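Local coordinates for protein berberine bridge enzyme-like 28 (Arabidopsis thaliana, PDB 5D79) that carries FAD as a secreted flavoprotein oxidoreductase of the plant cell wall and is involved in adaptation to salt stress, at residues 68-73 against 112-117; 304-307 against 312-315; 367-372 against 471-476. All coordinates share one frame; numbering follows the deposited sequence.

Overall arrangement
Interactions 1 and 3 belong to one neighbourhood, and interaction 2 lies apart from it. The centres of interactions 1 and 3 are about 16 Å apart, and both touch FAD. They meet through 112-117 and 471-476. Glu114 OE2 is hydrogen-bonded to Met476 N at 2.9 Å, and the rings of Tyr113 and Phe473 stack beside the flavin. Interaction 2 is a strand-helix contact away from the cofactor. Its centre is about 39 Å from that of interaction 1 and about 29 Å from that of interaction 3. Its nearest atoms stay about 17 Å from interaction 3, yet strands 298-306 and 363-372 belong to the same seven-stranded antiparallel sheet.

Interaction 1 (68-73 against 112-117); sequences PRFSVS and CYEGLS. With FAD (flavin-adenine dinucleotide), chain E.
The Phe70 ring lies over the peptide carbonyl of Glu114, with Glu114 O 3.8 Å above the ring plane and over its centre. Phe70 CE2 also comes within 3.6 Å of Tyr113 O, which meets the rim of the ring roughly level with it. With CG anti to the carbonyl carbon (chi1 -66°), the ring is directed at the opposing turn. Glu114 starts away from Phe70, but its chain bends at chi2 (-83°) and brings the carboxylate back. Its OE1 is then 3.6 Å from Phe70 CZ, and ring and carboxylate planes are 54° apart. The other oxygen, OE2, is held by a salt bridge to Lys366, besides its hydrogen bond with Met476. Arg69 CG lies over the opposite face of the Phe70 ring, and the Arg69 guanidinium turns one face to Phe70 CZ. Arg69 NH2 donates to Phe365 O.

Residues Cys112 to Gly115 form a type I beta turn in the PCMH-type FAD-binding domain, and Gly115 N closes it on Cys112 O at 2.8 Å. Gly115 has a positive phi, and its N lies 4.1 Å from Phe70 CD2. The segment around this turn grips the cofactor. Cys112 N donates to FAD O1A at 3.1 Å. Ser117 OG donates to the same phosphate oxygen at 2.5 Å, a short bond. Tyr113 presents its ring edge to the isoalloxazine, with CE1 3.6 Å from FAD C9. Tyr113 OH is hydrogen-bonded to Gln428. His111, the residue known to carry the covalent 8alpha link but not joined to FAD in this structure, precedes the turn directly.

Interaction 2 (304-307 against 312-315); sequences GLYI and NLLA
Leu313 packs over one face of the Tyr306 ring. Its CB makes an off-centre CH-pi contact, 4.1 Å from the ring centroid and 30° off the normal. The side chains run antiparallel: Leu313 CD1 goes back toward the root of the tyrosine, 3.8 Å from Tyr306 CB. Leu313 N lies 3.6 Å from Tyr306 CE2. Asn312 meets the far end of the tyrosine, where its CB is 3.6 Å from Tyr306 OH. A water joins the polar ends: it lies 2.5 Å from Tyr306 OH and accepts from Asn312 ND2 at 3.1 Å. The ring extends toward the helix because CG stands anti to the backbone N of Tyr306 (chi1 179°). With an alanine here, Leu313 would probably lose the ring face it packs on, and the water would lose its phenol partner.

Tyr306 is paired through backbone hydrogen bonds with Thr254 of neighbouring strand 253-260. Leu313 also touches Thr254 and Phe256 of that strand, and Cys331 of strand 331-334. Leu305 points away from helix 310-320 and touches Ser339 and Phe343 of helix 336-343. Strand 298-306 leads through a short turn into helix 310-320, which lies back against this strand and strands 253-260 and 331-334.

Interaction 3 (367-372 against 471-476); sequences GKDDFV and VNFKDM. With FAD (flavin-adenine dinucleotide), chain E.
Lys368 wraps its whole side chain around one oxygen of Asp475. Its CB lies 4.0 Å from Asp475 OD2 and CG closes to 3.6 Å. CD stays near the same oxygen, and CE lies 3.4 Å from it. Bends at chi3 (77°) and chi4 (80°) fold the end of the chain back, so that Lys368 NZ reaches Asp475 OD2 at 2.8 Å. This is a hydrogen-bonded salt bridge to the syn lone pair. The other oxygen, Asp475 OD1, pairs with Lys366 and accepts from Asp477 N. Two lysines on one carboxylate would be expected to keep it charged.

Next along the strand, Asp369 OD2 lies 3.6 Å from Phe473 CD2, at the ring edge. The carboxylate and ring planes are 88° apart. Asp369 OD1 accepts from Tyr470 N and from a water that also donates to Phe473 O. A second water donates to both Gly367 O and Lys474 O, tying the two backbones together.

Phe473 reaches the flavin with CE1, 3.5 Å from FAD C10. Lys474 NZ donates to FAD O3B at 2.7 Å, and Asn472 OD1 accepts from FAD O4'. This arrangement forms part of the FAD site of a berberine bridge enzyme-like protein, a member of the PCMH-type FAD-linked oxidoreductases: a segment of the C-terminal BBE region lies along the cofactor and is fastened to edge strand 363-372 of the large antiparallel sheet.

Interaction 1 (68-73 against 112-117)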
loop_
_atom_site.group_PDB
_atom_site.type_symbol
_atom_site.label_atom_id
_atom_site.label_comp_id
_atom_site.label_asym_id
_atom_site.label_seq_id
_atom_site.Cartn_x
_atom_site.Cartn_y
_atom_site.Cartn_z
ATOM N N PRO A 68 0.623 13.536 7.479
ATOM C CA PRO A 68 0.752 14.964 7.816
ATOM C C PRO A 68 2.091 15.378 8.444
ATOM O O PRO A 68 2.521 16.533 8.270
ATOM C CB PRO A 68 -0.396 15.185 8.805
ATOM C CG PRO A 68 -1.423 14.203 8.377
ATOM C CD PRO A 68 -0.656 12.981 7.951
ATOM N N ARG A 69 2.741 14.450 9.141
ATOM C CA ARG A 69 4.023 14.725 9.780
ATOM C C ARG A 69 5.063 15.146 8.746
ATOM O O ARG A 69 6.080 15.761 9.080
ATOM C CB ARG A 69 4.507 13.500 10.566
ATOM C CG ARG A 69 4.769 12.286 9.711
ATOM C CD ARG A 69 5.133 11.059 10.555
ATOM N NE ARG A 69 6.534 11.021 10.985
ATOM C CZ ARG A 69 7.314 9.942 10.914
ATOM N NH1 ARG A 69 8.571 10.005 11.334
ATOM N NH2 ARG A 69 6.844 8.798 10.425
ATOM N N PHE A 70 4.800 14.818 7.485
ATOM C CA PHE A 70 5.696 15.187 6.402
ATOM C C PHE A 70 5.175 16.391 5.640
ATOM O O PHE A 70 5.579 16.647 4.505
ATOM C CB PHE A 70 5.898 14.012 5.454
ATOM C CG PHE A 70 6.622 12.865 6.080
ATOM C CD1 PHE A 70 7.934 13.012 6.506
ATOM C CD2 PHE A 70 5.998 11.646 6.241
ATOM C CE1 PHE A 70 8.615 11.956 7.085
ATOM C CE2 PHE A 70 6.665 10.576 6.813
ATOM C CZ PHE A 70 7.977 10.729 7.237
ATOM N N SER A 71 4.278 17.131 6.273
ATOM C CA SER A 71 3.802 18.377 5.699
ATOM C C SER A 71 4.333 19.563 6.488
ATOM O O SER A 71 3.844 20.674 6.341
ATOM C CB SER A 71 2.281 18.412 5.674
ATOM O OG SER A 71 1.788 18.411 6.991
ATOM N N VAL A 72 5.328 19.326 7.336
ATOM C CA VAL A 72 5.864 20.391 8.177
ATOM C C VAL A 72 6.902 21.223 7.410
ATOM O O VAL A 72 7.490 20.745 6.435
ATOM C CB VAL A 72 6.477 19.828 9.483
ATOM C CG1 VAL A 72 5.371 19.343 10.411
ATOM C CG2 VAL A 72 7.455 18.712 9.192
ATOM N N SER A 73 7.110 22.469 7.839
ATOM C CA SER A 73 7.947 23.407 7.094
ATOM C C SER A 73 9.422 22.997 7.083
ATOM O O SER A 73 10.182 23.396 6.199
ATOM C CB SER A 73 7.794 24.831 7.660
ATOM O OG SER A 73 8.212 24.912 9.012
ATOM N N CYS A 112 2.380 7.352 0.637
ATOM C CA CYS A 112 3.715 6.809 0.912
ATOM C C CYS A 112 4.082 6.977 2.376
ATOM O O CYS A 112 4.105 8.088 2.903
ATOM C CB CYS A 112 4.792 7.469 0.040
ATOM S SG CYS A 112 6.413 6.609 0.033
ATOM N N TYR A 113 4.384 5.854 3.014
ATOM C CA TYR A 113 4.637 5.796 4.450
ATOM C C TYR A 113 5.756 6.735 4.926
ATOM O O TYR A 113 5.765 7.163 6.083
ATOM C CB TYR A 113 4.940 4.344 4.838
ATOM C CG TYR A 113 3.714 3.599 5.308
ATOM C CD1 TYR A 113 2.477 3.807 4.706
ATOM C CD2 TYR A 113 3.790 2.697 6.364
ATOM C CE1 TYR A 113 1.341 3.136 5.149
ATOM C CE2 TYR A 113 2.665 2.013 6.813
ATOM C CZ TYR A 113 1.440 2.240 6.205
ATOM O OH TYR A 113 0.333 1.568 6.653
ATOM N N GLU A 114 6.675 7.068 4.028
ATOM C CA GLU A 114 7.767 7.984 4.352
ATOM C C GLU A 114 7.702 9.271 3.527
ATOM O O GLU A 114 8.657 10.051 3.503
ATOM C CB GLU A 114 9.130 7.297 4.137
ATOM C CG GLU A 114 9.406 6.082 5.040
ATOM C CD GLU A 114 9.928 6.451 6.438
ATOM O OE1 GLU A 114 9.850 7.640 6.835
ATOM O OE2 GLU A 114 10.423 5.539 7.141
ATOM N N GLY A 115 6.589 9.482 2.834
ATOM C CA GLY A 115 6.408 10.689 2.042
ATOM C C GLY A 115 7.321 10.862 0.839
ATOM O O GLY A 115 7.536 11.985 0.393
ATOM N N LEU A 116 7.832 9.761 0.287
ATOM C CA LEU A 116 8.860 9.826 -0.758
ATOM C C LEU A 116 8.330 10.170 -2.140
ATOM O O LEU A 116 9.108 10.244 -3.093
ATOM C CB LEU A 116 9.620 8.505 -0.848
ATOM C CG LEU A 116 10.490 8.139 0.345
ATOM C CD1 LEU A 116 11.390 6.982 -0.023
ATOM C CD2 LEU A 116 11.293 9.344 0.814
ATOM N N SER A 117 7.017 10.371 -2.247
ATOM C CA SER A 117 6.386 10.796 -3.500
ATOM C C SER A 117 6.345 12.325 -3.638
ATOM O O SER A 117 6.148 12.866 -4.733
ATOM C CB SER A 117 4.970 10.226 -3.594
ATOM O OG SER A 117 4.228 10.521 -2.425
HETATM P PA FAD E . 2.024 7.786 -3.320
HETATM O O1A FAD E . 2.753 8.490 -2.204
HETATM O O2A FAD E . 1.390 8.743 -4.303
HETATM O O5B FAD E . 3.027 6.752 -4.052
HETATM C C5B FAD E . 3.858 5.876 -3.303
HETATM C C4B FAD E . 5.088 5.409 -4.092
HETATM O O4B FAD E . 4.683 4.978 -5.379
HETATM C C3B FAD E . 6.089 6.540 -4.281
HETATM O O3B FAD E . 7.416 6.061 -4.232
HETATM C C2B FAD E . 5.746 7.068 -5.663
HETATM O O2B FAD E . 6.857 7.667 -6.306
HETATM C C1B FAD E . 5.215 5.831 -6.379
HETATM N N9A FAD E . 4.199 6.112 -7.417
HETATM C C8A FAD E . 2.924 6.610 -7.267
HETATM N N7A FAD E . 2.345 6.683 -8.494
HETATM C C5A FAD E . 3.226 6.240 -9.422
HETATM C C6A FAD E . 3.170 6.098 -10.809
HETATM N N6A FAD E . 2.015 6.198 -11.458
HETATM N N1A FAD E . 4.263 5.601 -11.490
HETATM C C2A FAD E . 5.401 5.239 -10.804
HETATM N N3A FAD E . 5.452 5.386 -9.431
HETATM C C4A FAD E . 4.388 5.874 -8.751
HETATM N N1 FAD E . -1.367 -1.000 1.463
HETATM C C2 FAD E . -1.868 -2.290 1.406
HETATM O O2 FAD E . -1.569 -3.038 0.468
HETATM N N3 FAD E . -2.729 -2.731 2.404
HETATM C C4 FAD E . -3.092 -1.907 3.456
HETATM O O4 FAD E . -3.944 -2.292 4.258
HETATM C C4X FAD E . -2.602 -0.601 3.498
HETATM N N5 FAD E . -3.044 0.298 4.457
HETATM C C5X FAD E . -2.787 1.651 4.295
HETATM C C6 FAD E . -3.416 2.607 5.089
HETATM C C7 FAD E . -3.141 3.966 4.918
HETATM C C7M FAD E . -3.816 4.985 5.787
HETATM C C8 FAD E . -2.264 4.381 3.914
HETATM C C8M FAD E . -1.932 5.832 3.725
HETATM C C9 FAD E . -1.634 3.427 3.123
HETATM C C9A FAD E . -1.852 2.063 3.342
HETATM N N10 FAD E . -1.200 1.107 2.580
HETATM C C10 FAD E . -1.761 -0.151 2.473
HETATM C "C1'" FAD E . 0.045 1.456 1.824
HETATM C "C2'" FAD E . -0.218 1.940 0.411
HETATM O "O2'" FAD E . -0.738 0.874 -0.354
HETATM C "C3'" FAD E . 1.105 2.441 -0.157
HETATM O "O3'" FAD E . 1.501 3.579 0.577
HETATM C "C4'" FAD E . 0.985 2.858 -1.602
HETATM O "O4'" FAD E . 2.244 2.801 -2.219
HETATM C "C5'" FAD E . 0.535 4.301 -1.671
HETATM O "O5'" FAD E . 0.098 4.576 -2.981
HETATM P P FAD E . -0.339 6.083 -3.312
HETATM O O1P FAD E . -0.491 6.257 -4.799
HETATM O O2P FAD E . -1.611 6.447 -2.587
HETATM O O3P FAD E . 0.897 6.864 -2.629
#

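Interaction 2 (304-307 against 312-315)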
loop_
_atom_site.group_PDB
_atom_site.type_symbol
_atom_site.label_atom_id
_atom_site.label_comp_id
_atom_site.label_asym_id
_atom_site.label_seq_id
_atom_site.Cartn_x
_atom_site.Cartn_y
_atom_site.Cartn_z
ATOM N N GLY A 304 -13.930 -10.206 9.359
ATOM C CA GLY A 304 -13.741 -11.066 8.216
ATOM C C GLY A 304 -14.733 -10.890 7.099
ATOM O O GLY A 304 -15.793 -10.304 7.275
ATOM N N LEU A 305 -14.358 -11.406 5.939
ATOM C CA LEU A 305 -15.185 -11.367 4.752
ATOM C C LEU A 305 -15.266 -12.785 4.209
ATOM O O LEU A 305 -14.248 -13.424 3.941
ATOM C CB LEU A 305 -14.609 -10.403 3.711
ATOM C CG LEU A 305 -15.270 -10.475 2.336
ATOM C CD1 LEU A 305 -16.659 -9.941 2.401
ATOM C CD2 LEU A 305 -14.471 -9.722 1.304
ATOM N N TYR A 306 -16.480 -13.291 4.085
ATOM C CA TYR A 306 -16.673 -14.604 3.519
ATOM C C TYR A 306 -17.352 -14.467 2.163
ATOM O O TYR A 306 -18.396 -13.809 2.052
ATOM C CB TYR A 306 -17.493 -15.475 4.467
ATOM C CG TYR A 306 -17.758 -16.860 3.936
ATOM C CD1 TYR A 306 -16.738 -17.800 3.855
ATOM C CD2 TYR A 306 -19.022 -17.223 3.513
ATOM C CE1 TYR A 306 -16.978 -19.059 3.369
ATOM C CE2 TYR A 306 -19.271 -18.482 3.025
ATOM C CZ TYR A 306 -18.250 -19.395 2.955
ATOM O OH TYR A 306 -18.514 -20.651 2.468
ATOM N N ILE A 307 -16.748 -15.063 1.132
ATOM C CA ILE A 307 -17.319 -15.027 -0.218
ATOM C C ILE A 307 -18.384 -16.122 -0.376
ATOM O O ILE A 307 -18.149 -17.155 -1.009
ATOM C CB ILE A 307 -16.232 -15.189 -1.300
ATOM C CG1 ILE A 307 -15.040 -14.325 -0.976
ATOM C CG2 ILE A 307 -16.756 -14.778 -2.658
ATOM C CD1 ILE A 307 -15.374 -12.872 -0.958
ATOM N N ASN A 312 -23.328 -20.854 5.384
ATOM C CA ASN A 312 -22.107 -21.537 4.984
ATOM C C ASN A 312 -20.904 -21.035 5.755
ATOM O O ASN A 312 -20.003 -21.807 6.082
ATOM C CB ASN A 312 -21.861 -21.375 3.485
ATOM C CG ASN A 312 -22.897 -22.091 2.649
ATOM O OD1 ASN A 312 -23.661 -22.904 3.158
ATOM N ND2 ASN A 312 -22.927 -21.797 1.360
ATOM N N LEU A 313 -20.880 -19.737 6.033
ATOM C CA LEU A 313 -19.835 -19.169 6.876
ATOM C C LEU A 313 -19.878 -19.813 8.258
ATOM O O LEU A 313 -18.846 -20.205 8.804
ATOM C CB LEU A 313 -19.991 -17.648 6.996
ATOM C CG LEU A 313 -19.203 -17.019 8.154
ATOM C CD1 LEU A 313 -17.708 -17.142 7.905
ATOM C CD2 LEU A 313 -19.601 -15.570 8.424
ATOM N N LEU A 314 -21.085 -19.928 8.807
ATOM C CA LEU A 314 -21.290 -20.382 10.182
ATOM C C LEU A 314 -20.902 -21.843 10.369
ATOM O O LEU A 314 -20.298 -22.206 11.378
ATOM C CB LEU A 314 -22.756 -20.170 10.601
ATOM C CG LEU A 314 -23.185 -18.704 10.723
ATOM C CD1 LEU A 314 -24.672 -18.577 11.030
ATOM C CD2 LEU A 314 -22.335 -17.997 11.768
ATOM N N ALA A 315 -21.265 -22.672 9.396
ATOM C CA ALA A 315 -20.951 -24.090 9.430
ATOM C C ALA A 315 -19.458 -24.287 9.257
ATOM O O ALA A 315 -18.867 -25.195 9.844
ATOM C CB ALA A 315 -21.711 -24.824 8.350
HETATM O O HOH W 1 -20.047 -21.046 0.538
#

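Interaction 3 (367-372 against 471-476)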
loop_
_atom_site.group_PDB
_atom_site.type_symbol
_atom_site.label_atom_id
_atom_site.label_comp_id
_atom_site.label_asym_id
_atom_site.label_seq_id
_atom_site.Cartn_x
_atom_site.Cartn_y
_atom_site.Cartn_z
ATOM N N GLY A 367 4.710 3.324 10.568
ATOM C CA GLY A 367 4.405 1.916 10.395
ATOM C C GLY A 367 5.619 1.081 10.031
ATOM O O GLY A 367 6.525 1.537 9.328
ATOM N N LYS A 368 5.627 -0.153 10.537
ATOM C CA LYS A 368 6.618 -1.177 10.190
ATOM C C LYS A 368 5.866 -2.489 10.027
ATOM O O LYS A 368 4.748 -2.613 10.509
ATOM C CB LYS A 368 7.698 -1.296 11.271
ATOM C CG LYS A 368 8.346 0.042 11.666
ATOM C CD LYS A 368 9.352 -0.114 12.812
ATOM C CE LYS A 368 10.677 -0.705 12.354
ATOM N NZ LYS A 368 11.557 0.300 11.720
ATOM N N ASP A 369 6.440 -3.471 9.343
ATOM C CA ASP A 369 5.740 -4.741 9.270
ATOM C C ASP A 369 6.689 -5.944 9.192
ATOM O O ASP A 369 7.905 -5.789 9.100
ATOM C CB ASP A 369 4.732 -4.717 8.108
ATOM C CG ASP A 369 5.327 -5.124 6.765
ATOM O OD1 ASP A 369 6.492 -4.809 6.463
ATOM O OD2 ASP A 369 4.586 -5.767 5.990
ATOM N N ASP A 370 6.097 -7.133 9.286
ATOM C CA ASP A 370 6.801 -8.397 9.370
ATOM C C ASP A 370 5.989 -9.508 8.711
ATOM O O ASP A 370 4.777 -9.391 8.496
ATOM C CB ASP A 370 7.054 -8.784 10.830
ATOM C CG ASP A 370 8.351 -8.265 11.367
ATOM O OD1 ASP A 370 9.381 -8.384 10.673
ATOM O OD2 ASP A 370 8.345 -7.760 12.507
ATOM N N PHE A 371 6.666 -10.610 8.438
ATOM C CA PHE A 371 6.005 -11.812 7.999
ATOM C C PHE A 371 6.305 -12.912 9.007
ATOM O O PHE A 371 7.451 -13.092 9.416
ATOM C CB PHE A 371 6.448 -12.184 6.582
ATOM C CG PHE A 371 5.949 -11.229 5.548
ATOM C CD1 PHE A 371 6.662 -10.070 5.256
ATOM C CD2 PHE A 371 4.733 -11.449 4.909
ATOM C CE1 PHE A 371 6.179 -9.154 4.330
ATOM C CE2 PHE A 371 4.246 -10.540 3.973
ATOM C CZ PHE A 371 4.970 -9.388 3.689
ATOM N N VAL A 372 5.256 -13.607 9.434
ATOM C CA VAL A 372 5.378 -14.708 10.374
ATOM C C VAL A 372 5.259 -16.009 9.610
ATOM O O VAL A 372 4.329 -16.194 8.833
ATOM C CB VAL A 372 4.306 -14.633 11.489
ATOM C CG1 VAL A 372 4.310 -15.901 12.356
ATOM C CG2 VAL A 372 4.512 -13.378 12.340
ATOM N N VAL A 471 6.880 -3.603 0.651
ATOM C CA VAL A 471 7.385 -2.362 0.041
ATOM C C VAL A 471 6.339 -1.250 0.015
ATOM O O VAL A 471 6.691 -0.068 -0.060
ATOM C CB VAL A 471 7.929 -2.597 -1.409
ATOM C CG1 VAL A 471 6.810 -2.597 -2.465
ATOM C CG2 VAL A 471 8.984 -1.552 -1.757
ATOM N N ASN A 472 5.065 -1.620 0.101
ATOM C CA ASN A 472 4.001 -0.626 0.212
ATOM C C ASN A 472 3.952 -0.008 1.610
ATOM O O ASN A 472 3.319 1.021 1.817
ATOM C CB ASN A 472 2.640 -1.231 -0.153
ATOM C CG ASN A 472 2.282 -1.021 -1.618
ATOM O OD1 ASN A 472 2.832 -0.148 -2.284
ATOM N ND2 ASN A 472 1.351 -1.811 -2.116
ATOM N N PHE A 473 4.629 -0.632 2.571
ATOM C CA PHE A 473 4.865 0.011 3.866
ATOM C C PHE A 473 6.330 0.479 3.927
ATOM O O PHE A 473 7.132 -0.097 4.657
ATOM C CB PHE A 473 4.554 -0.939 5.042
ATOM C CG PHE A 473 3.107 -1.399 5.120
ATOM C CD1 PHE A 473 2.063 -0.570 4.721
ATOM C CD2 PHE A 473 2.793 -2.672 5.595
ATOM C CE1 PHE A 473 0.728 -1.001 4.796
ATOM C CE2 PHE A 473 1.469 -3.112 5.665
ATOM C CZ PHE A 473 0.436 -2.274 5.267
ATOM N N LYS A 474 6.683 1.501 3.149
ATOM C CA LYS A 474 8.074 1.965 3.076
ATOM C C LYS A 474 8.642 2.352 4.451
ATOM O O LYS A 474 7.998 3.063 5.228
ATOM C CB LYS A 474 8.208 3.154 2.111
ATOM C CG LYS A 474 8.779 2.806 0.739
ATOM C CD LYS A 474 9.181 4.069 -0.004
ATOM C CE LYS A 474 8.970 3.941 -1.514
ATOM N NZ LYS A 474 9.065 5.274 -2.192
ATOM N N ASP A 475 9.852 1.870 4.738
ATOM C CA ASP A 475 10.485 2.084 6.030
ATOM C C ASP A 475 11.986 2.395 5.865
ATOM O O ASP A 475 12.809 1.513 5.612
ATOM C CB ASP A 475 10.255 0.855 6.923
ATOM C CG ASP A 475 10.735 1.059 8.356
ATOM O OD1 ASP A 475 11.038 2.213 8.762
ATOM O OD2 ASP A 475 10.801 0.038 9.076
ATOM N N MET A 476 12.328 3.670 6.003
ATOM C CA MET A 476 13.714 4.121 5.907
ATOM C C MET A 476 14.603 3.501 6.970
ATOM O O MET A 476 15.827 3.477 6.825
ATOM C CB MET A 476 13.776 5.641 6.028
ATOM C CG MET A 476 12.948 6.341 4.999
ATOM S SD MET A 476 13.766 6.165 3.428
ATOM C CE MET A 476 14.625 7.741 3.413
HETATM P PA FAD E . 2.024 7.786 -3.320
HETATM O O1A FAD E . 2.753 8.490 -2.204
HETATM O O2A FAD E . 1.390 8.743 -4.303
HETATM O O5B FAD E . 3.027 6.752 -4.052
HETATM C C5B FAD E . 3.858 5.876 -3.303
HETATM C C4B FAD E . 5.088 5.409 -4.092
HETATM O O4B FAD E . 4.683 4.978 -5.379
HETATM C C3B FAD E . 6.089 6.540 -4.281
HETATM O O3B FAD E . 7.416 6.061 -4.232
HETATM C C2B FAD E . 5.746 7.068 -5.663
HETATM O O2B FAD E . 6.857 7.667 -6.306
HETATM C C1B FAD E . 5.215 5.831 -6.379
HETATM N N9A FAD E . 4.199 6.112 -7.417
HETATM C C8A FAD E . 2.924 6.610 -7.267
HETATM N N7A FAD E . 2.345 6.683 -8.494
HETATM C C5A FAD E . 3.226 6.240 -9.422
HETATM C C6A FAD E . 3.170 6.098 -10.809
HETATM N N6A FAD E . 2.015 6.198 -11.458
HETATM N N1A FAD E . 4.263 5.601 -11.490
HETATM C C2A FAD E . 5.401 5.239 -10.804
HETATM N N3A FAD E . 5.452 5.386 -9.431
HETATM C C4A FAD E . 4.388 5.874 -8.751
HETATM N N1 FAD E . -1.367 -1.000 1.463
HETATM C C2 FAD E . -1.868 -2.290 1.406
HETATM O O2 FAD E . -1.569 -3.038 0.468
HETATM N N3 FAD E . -2.729 -2.731 2.404
HETATM C C4 FAD E . -3.092 -1.907 3.456
HETATM O O4 FAD E . -3.944 -2.292 4.258
HETATM C C4X FAD E . -2.602 -0.601 3.498
HETATM N N5 FAD E . -3.044 0.298 4.457
HETATM C C5X FAD E . -2.787 1.651 4.295
HETATM C C6 FAD E . -3.416 2.607 5.089
HETATM C C7 FAD E . -3.141 3.966 4.918
HETATM C C7M FAD E . -3.816 4.985 5.787
HETATM C C8 FAD E . -2.264 4.381 3.914
HETATM C C8M FAD E . -1.932 5.832 3.725
HETATM C C9 FAD E . -1.634 3.427 3.123
HETATM C C9A FAD E . -1.852 2.063 3.342
HETATM N N10 FAD E . -1.200 1.107 2.580
HETATM C C10 FAD E . -1.761 -0.151 2.473
HETATM C "C1'" FAD E . 0.045 1.456 1.824
HETATM C "C2'" FAD E . -0.218 1.940 0.411
HETATM O "O2'" FAD E . -0.738 0.874 -0.354
HETATM C "C3'" FAD E . 1.105 2.441 -0.157
HETATM O "O3'" FAD E . 1.501 3.579 0.577
HETATM C "C4'" FAD E . 0.985 2.858 -1.602
HETATM O "O4'" FAD E . 2.244 2.801 -2.219
HETATM C "C5'" FAD E . 0.535 4.301 -1.671
HETATM O "O5'" FAD E . 0.098 4.576 -2.981
HETATM P P FAD E . -0.339 6.083 -3.312
HETATM O O1P FAD E . -0.491 6.257 -4.799
HETATM O O2P FAD E . -1.611 6.447 -2.587
HETATM O O3P FAD E . 0.897 6.864 -2.629
HETATM O O HOH W 2 7.605 3.458 7.836
HETATM O O HOH W 3 9.342 -2.370 8.147
HETATM O O HOH W 4 7.942 -2.575 5.849
#